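Side-chain contacts in myosin-4 (Saccharomyces cerevisiae, PDB 3MMI), which works as a class V myosin motor in the machinery that localizes ASH1 and other mRNAs to the bud, recruited to them through SHE3: residues 286-289 with 290-294; 297-300 with 301-304. All coordinates share one frame; numbering follows the deposited sequence.

Overall arrangement
Contact 1 comes first along the chain, on helix 285-292 and the turn that ends it, and contact 2 opens after it, where the following loop enters helix 300-308. Neither closes a long loop: each is local, contact 1 along a helix and contact 2 between a loop and the first turn of the next helix, and they stand in series without crossing. The centres of contact 1 and contact 2 lie about 12 Å apart. They meet through side chains, Phe292 CD1 approaching Ile303 CD1 to 3.6 Å. Both belong to the DIL region of the globular tail, and helix 322-338 packs against side chains of each, so three helices come together here.

Contact 1 of 2, residues 286-289 with 290-294; sequences NEFK and LLFDF
Phe288 O receives the N-H of Phe292 at 2.9 Å, an i to i+4 bond in the C-terminal turn of helix 285-292 with an N-H...O angle of 142°, and the two rings pack beside it. CD2 of Phe292 sits over the centre of the Phe288 ring and comes within 3.4 Å of Phe288 CE1. With planes 35° apart and centroids separated by 4.5 Å, the pair is oblique. Phe288 has CG anti to its own N (chi1 -176°), whereas Phe292 has CG anti to its carbonyl carbon; on residues one turn apart these torsions turn both rings to the same side of the helix. There, in the DIL region of the globular tail, Ile303 of helix 300-308 touches both rings, and Leu328 of helix 322-338 touches Phe288.

Asp293 is the first residue to leave helical geometry, and its N closes the last turn by donating to Lys289 O at 3.0 Å. The aliphatic part of Lys289 crosses the carboxylate at a slant, CG being 3.4 Å from Asp293 OD2, while NZ stays 4.9 Å from that oxygen. The lysine therefore meets the aspartate through methylenes, leaving at most a longer-range electrostatic attraction, and a direct polar tie of the carboxylate runs from OD1 to Tyr327 OH on helix 322-338.

Contact 2 of 2, residues 297-300 with 301-304; sequences ALNP and AQIQ
This is a local N-terminal capping contact: the loop after helix 285-292 turns into helix 300-308 through a capping box formed by Asn299 and Gln302, in the DIL region of the globular tail. The evidence is a reciprocal pair of bonds. Asn299 OD1 accepts from Gln302 N at 2.8 Å, nearly in line with its own C=O, and Gln302 OE1 accepts from Asn299 N at 2.7 Å, with an N-H...O angle of 168° and the donor in the plane of the side-chain carbonyl. OD1 also takes a weak, strongly bent bond from Ala301 N, and thus serves two N-H groups of the first turn.

Asn299 CG stands between its backbone N and carbonyl carbon (chi1 64°), which swings OD1 over the start of the helix. The chain of Gln302 runs back toward the loop, extended beyond CG. The two side chains cross at about a right angle, yet their amides stack, with planes 26° apart. The other ends of these amides are held as well: Asn299 ND2 donates to Glu344 O and Gln302 NE2 to Ile345 O, joining the cap to a later loop.

Regular helical bonding follows at once, as Ile303 N reaches Asn299 O and Gln304 N reaches Pro300 O at 2.9 Å. Pro300, in the first turn, has no N-H to offer, so its nitrogen leaves no donor for the cap to satisfy. On the apolar side, Leu298 CB packs against Ile303 CG1 at 3.8 Å, while Leu298 also touches helix 269-279. Gln302 OE1 has a second donor besides Asn299 N: a water 3.0 Å away, which also makes a weak bond to Ala297 O.

Contact 1 of 2, residues 286-289 with 290-294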
loop_
_atom_site.group_PDB
_atom_site.type_symbol
_atom_site.label_atom_id
_atom_site.label_comp_id
_atom_site.label_asym_id
_atom_site.label_seq_id
_atom_site.Cartn_x
_atom_site.Cartn_y
_atom_site.Cartn_z
ATOM N N ASN A 286 -1.436 30.513 -22.896
ATOM C CA ASN A 286 -2.227 29.814 -23.849
ATOM C C ASN A 286 -1.894 28.360 -24.203
ATOM O O ASN A 286 -2.781 27.534 -24.222
ATOM C CB ASN A 286 -2.275 30.580 -25.113
ATOM C CG ASN A 286 -3.573 30.538 -25.620
ATOM O OD1 ASN A 286 -3.998 29.530 -26.194
ATOM N ND2 ASN A 286 -4.346 31.600 -25.317
ATOM N N GLU A 287 -0.632 28.051 -24.415
ATOM C CA GLU A 287 -0.220 26.644 -24.336
ATOM C C GLU A 287 -0.419 25.973 -23.044
ATOM O O GLU A 287 -0.890 24.825 -23.080
ATOM C CB GLU A 287 1.239 26.480 -24.655
ATOM C CG GLU A 287 1.601 27.438 -25.632
ATOM C CD GLU A 287 3.033 27.324 -26.076
ATOM O OE1 GLU A 287 3.976 27.516 -25.217
ATOM O OE2 GLU A 287 3.190 27.075 -27.303
ATOM N N PHE A 288 -0.103 26.720 -21.919
ATOM C CA PHE A 288 -0.205 26.216 -20.558
ATOM C C PHE A 288 -1.635 25.855 -20.308
ATOM O O PHE A 288 -1.859 24.851 -19.664
ATOM C CB PHE A 288 0.352 27.245 -19.543
ATOM C CG PHE A 288 0.357 26.761 -18.151
ATOM C CD1 PHE A 288 1.483 26.114 -17.679
ATOM C CD2 PHE A 288 -0.745 26.875 -17.343
ATOM C CE1 PHE A 288 1.555 25.623 -16.455
ATOM C CE2 PHE A 288 -0.634 26.317 -15.980
ATOM C CZ PHE A 288 0.519 25.676 -15.579
ATOM N N LYS A 289 -2.580 26.710 -20.749
ATOM C CA LYS A 289 -3.990 26.522 -20.384
ATOM C C LYS A 289 -4.456 25.301 -21.096
ATOM O O LYS A 289 -5.186 24.452 -20.579
ATOM C CB LYS A 289 -4.881 27.711 -20.790
ATOM C CG LYS A 289 -4.980 28.863 -19.677
ATOM C CD LYS A 289 -5.532 30.182 -20.183
ATOM C CE LYS A 289 -7.037 30.296 -20.042
ATOM N NZ LYS A 289 -7.421 31.684 -19.503
ATOM N N LEU A 290 -3.944 25.188 -22.302
ATOM C CA LEU A 290 -4.233 24.000 -23.109
ATOM C C LEU A 290 -3.758 22.715 -22.470
ATOM O O LEU A 290 -4.504 21.722 -22.453
ATOM C CB LEU A 290 -3.689 24.097 -24.524
ATOM C CG LEU A 290 -4.419 24.796 -25.645
ATOM C CD1 LEU A 290 -3.984 24.028 -26.891
ATOM C CD2 LEU A 290 -5.960 24.727 -25.489
ATOM N N LEU A 291 -2.570 22.789 -21.861
ATOM C CA LEU A 291 -2.042 21.626 -21.147
ATOM C C LEU A 291 -2.653 21.314 -19.806
ATOM O O LEU A 291 -2.923 20.118 -19.548
ATOM C CB LEU A 291 -0.549 21.687 -21.123
ATOM C CG LEU A 291 0.077 21.441 -22.511
ATOM C CD1 LEU A 291 1.553 21.804 -22.601
ATOM C CD2 LEU A 291 -0.024 19.989 -22.958
ATOM N N PHE A 292 -3.001 22.323 -18.978
ATOM C CA PHE A 292 -3.354 22.036 -17.550
ATOM C C PHE A 292 -4.748 22.424 -17.039
ATOM O O PHE A 292 -5.139 22.058 -15.900
ATOM C CB PHE A 292 -2.294 22.720 -16.699
ATOM C CG PHE A 292 -0.912 22.190 -16.965
ATOM C CD1 PHE A 292 -0.513 20.958 -16.391
ATOM C CD2 PHE A 292 -0.024 22.917 -17.796
ATOM C CE1 PHE A 292 0.801 20.450 -16.643
ATOM C CE2 PHE A 292 1.277 22.433 -18.059
ATOM C CZ PHE A 292 1.703 21.178 -17.494
ATOM N N ASP A 293 -5.499 23.215 -17.840
ATOM C CA ASP A 293 -6.842 23.516 -17.411
ATOM C C ASP A 293 -7.596 22.213 -17.450
ATOM O O ASP A 293 -7.601 21.527 -18.490
ATOM C CB ASP A 293 -7.490 24.527 -18.384
ATOM C CG ASP A 293 -7.117 25.996 -18.077
ATOM O OD1 ASP A 293 -6.369 26.320 -17.130
ATOM O OD2 ASP A 293 -7.581 26.870 -18.812
ATOM N N PHE A 294 -8.300 21.880 -16.402
ATOM C CA PHE A 294 -9.150 20.667 -16.414
ATOM C C PHE A 294 -8.301 19.433 -16.639
ATOM O O PHE A 294 -8.722 18.503 -17.331
ATOM C CB PHE A 294 -10.275 20.654 -17.490
ATOM C CG PHE A 294 -10.731 21.995 -17.959
ATOM C CD1 PHE A 294 -11.141 23.001 -17.062
ATOM C CD2 PHE A 294 -10.771 22.260 -19.332
ATOM C CE1 PHE A 294 -11.579 24.305 -17.575
ATOM C CE2 PHE A 294 -11.203 23.534 -19.828
ATOM C CZ PHE A 294 -11.590 24.556 -18.941
#

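Contact 2 of 2, residues 297-300 with 301-304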
loop_
_atom_site.group_PDB
_atom_site.type_symbol
_atom_site.label_atom_id
_atom_site.label_comp_id
_atom_site.label_asym_id
_atom_site.label_seq_id
_atom_site.Cartn_x
_atom_site.Cartn_y
_atom_site.Cartn_z
ATOM N N ALA A 297 -4.504 15.059 -12.721
ATOM C CA ALA A 297 -3.459 14.175 -12.084
ATOM C C ALA A 297 -2.640 14.925 -10.868
ATOM O O ALA A 297 -2.294 14.298 -9.874
ATOM C CB ALA A 297 -2.523 13.661 -13.085
ATOM N N LEU A 298 -2.330 16.198 -11.088
ATOM C CA LEU A 298 -1.708 17.104 -10.114
ATOM C C LEU A 298 -2.617 18.265 -9.878
ATOM O O LEU A 298 -3.216 18.754 -10.867
ATOM C CB LEU A 298 -0.342 17.608 -10.586
ATOM C CG LEU A 298 0.754 16.470 -10.583
ATOM C CD1 LEU A 298 2.004 16.819 -11.419
ATOM C CD2 LEU A 298 1.161 15.881 -9.236
ATOM N N ASN A 299 -2.712 18.779 -8.642
ATOM C CA ASN A 299 -3.528 19.978 -8.514
ATOM C C ASN A 299 -2.738 21.194 -8.912
ATOM O O ASN A 299 -1.525 21.150 -9.120
ATOM C CB ASN A 299 -4.223 19.968 -7.079
ATOM C CG ASN A 299 -3.273 20.036 -6.016
ATOM O OD1 ASN A 299 -2.261 20.736 -6.153
ATOM N ND2 ASN A 299 -3.623 19.417 -4.890
ATOM N N PRO A 300 -3.395 22.373 -8.893
ATOM C CA PRO A 300 -2.693 23.592 -9.179
ATOM C C PRO A 300 -1.549 23.967 -8.214
ATOM O O PRO A 300 -0.561 24.455 -8.706
ATOM C CB PRO A 300 -3.814 24.624 -9.235
ATOM C CG PRO A 300 -5.046 23.805 -9.629
ATOM C CD PRO A 300 -4.831 22.608 -8.681
ATOM N N ALA A 301 -1.642 23.644 -6.918
ATOM C CA ALA A 301 -0.594 24.044 -5.914
ATOM C C ALA A 301 0.591 23.092 -6.212
ATOM O O ALA A 301 1.740 23.465 -6.079
ATOM C CB ALA A 301 -1.094 23.862 -4.535
ATOM N N GLN A 302 0.292 21.816 -6.542
ATOM C CA GLN A 302 1.372 20.800 -6.858
ATOM C C GLN A 302 2.121 21.215 -8.065
ATOM O O GLN A 302 3.337 21.249 -8.125
ATOM C CB GLN A 302 0.754 19.440 -7.017
ATOM C CG GLN A 302 0.354 18.824 -5.669
ATOM C CD GLN A 302 -0.477 17.594 -5.831
ATOM O OE1 GLN A 302 -1.259 17.518 -6.755
ATOM N NE2 GLN A 302 -0.482 16.726 -4.832
ATOM N N ILE A 303 1.390 21.667 -9.070
ATOM C CA ILE A 303 2.038 22.104 -10.265
ATOM C C ILE A 303 2.810 23.376 -10.033
ATOM O O ILE A 303 3.946 23.547 -10.584
ATOM C CB ILE A 303 1.018 22.350 -11.436
ATOM C CG1 ILE A 303 0.270 21.098 -11.821
ATOM C CG2 ILE A 303 1.682 23.041 -12.637
ATOM C CD1 ILE A 303 -0.809 21.359 -12.787
ATOM N N GLN A 304 2.224 24.320 -9.330
ATOM C CA GLN A 304 2.996 25.516 -8.901
ATOM C C GLN A 304 4.190 25.168 -8.097
ATOM O O GLN A 304 5.276 25.780 -8.291
ATOM C CB GLN A 304 2.023 26.499 -8.138
ATOM C CG GLN A 304 2.701 27.841 -7.902
ATOM C CD GLN A 304 2.068 28.618 -6.758
ATOM O OE1 GLN A 304 1.773 28.092 -5.722
ATOM N NE2 GLN A 304 1.740 29.804 -7.048
HETATM O O HOH W 1 -3.037 15.157 -6.724
#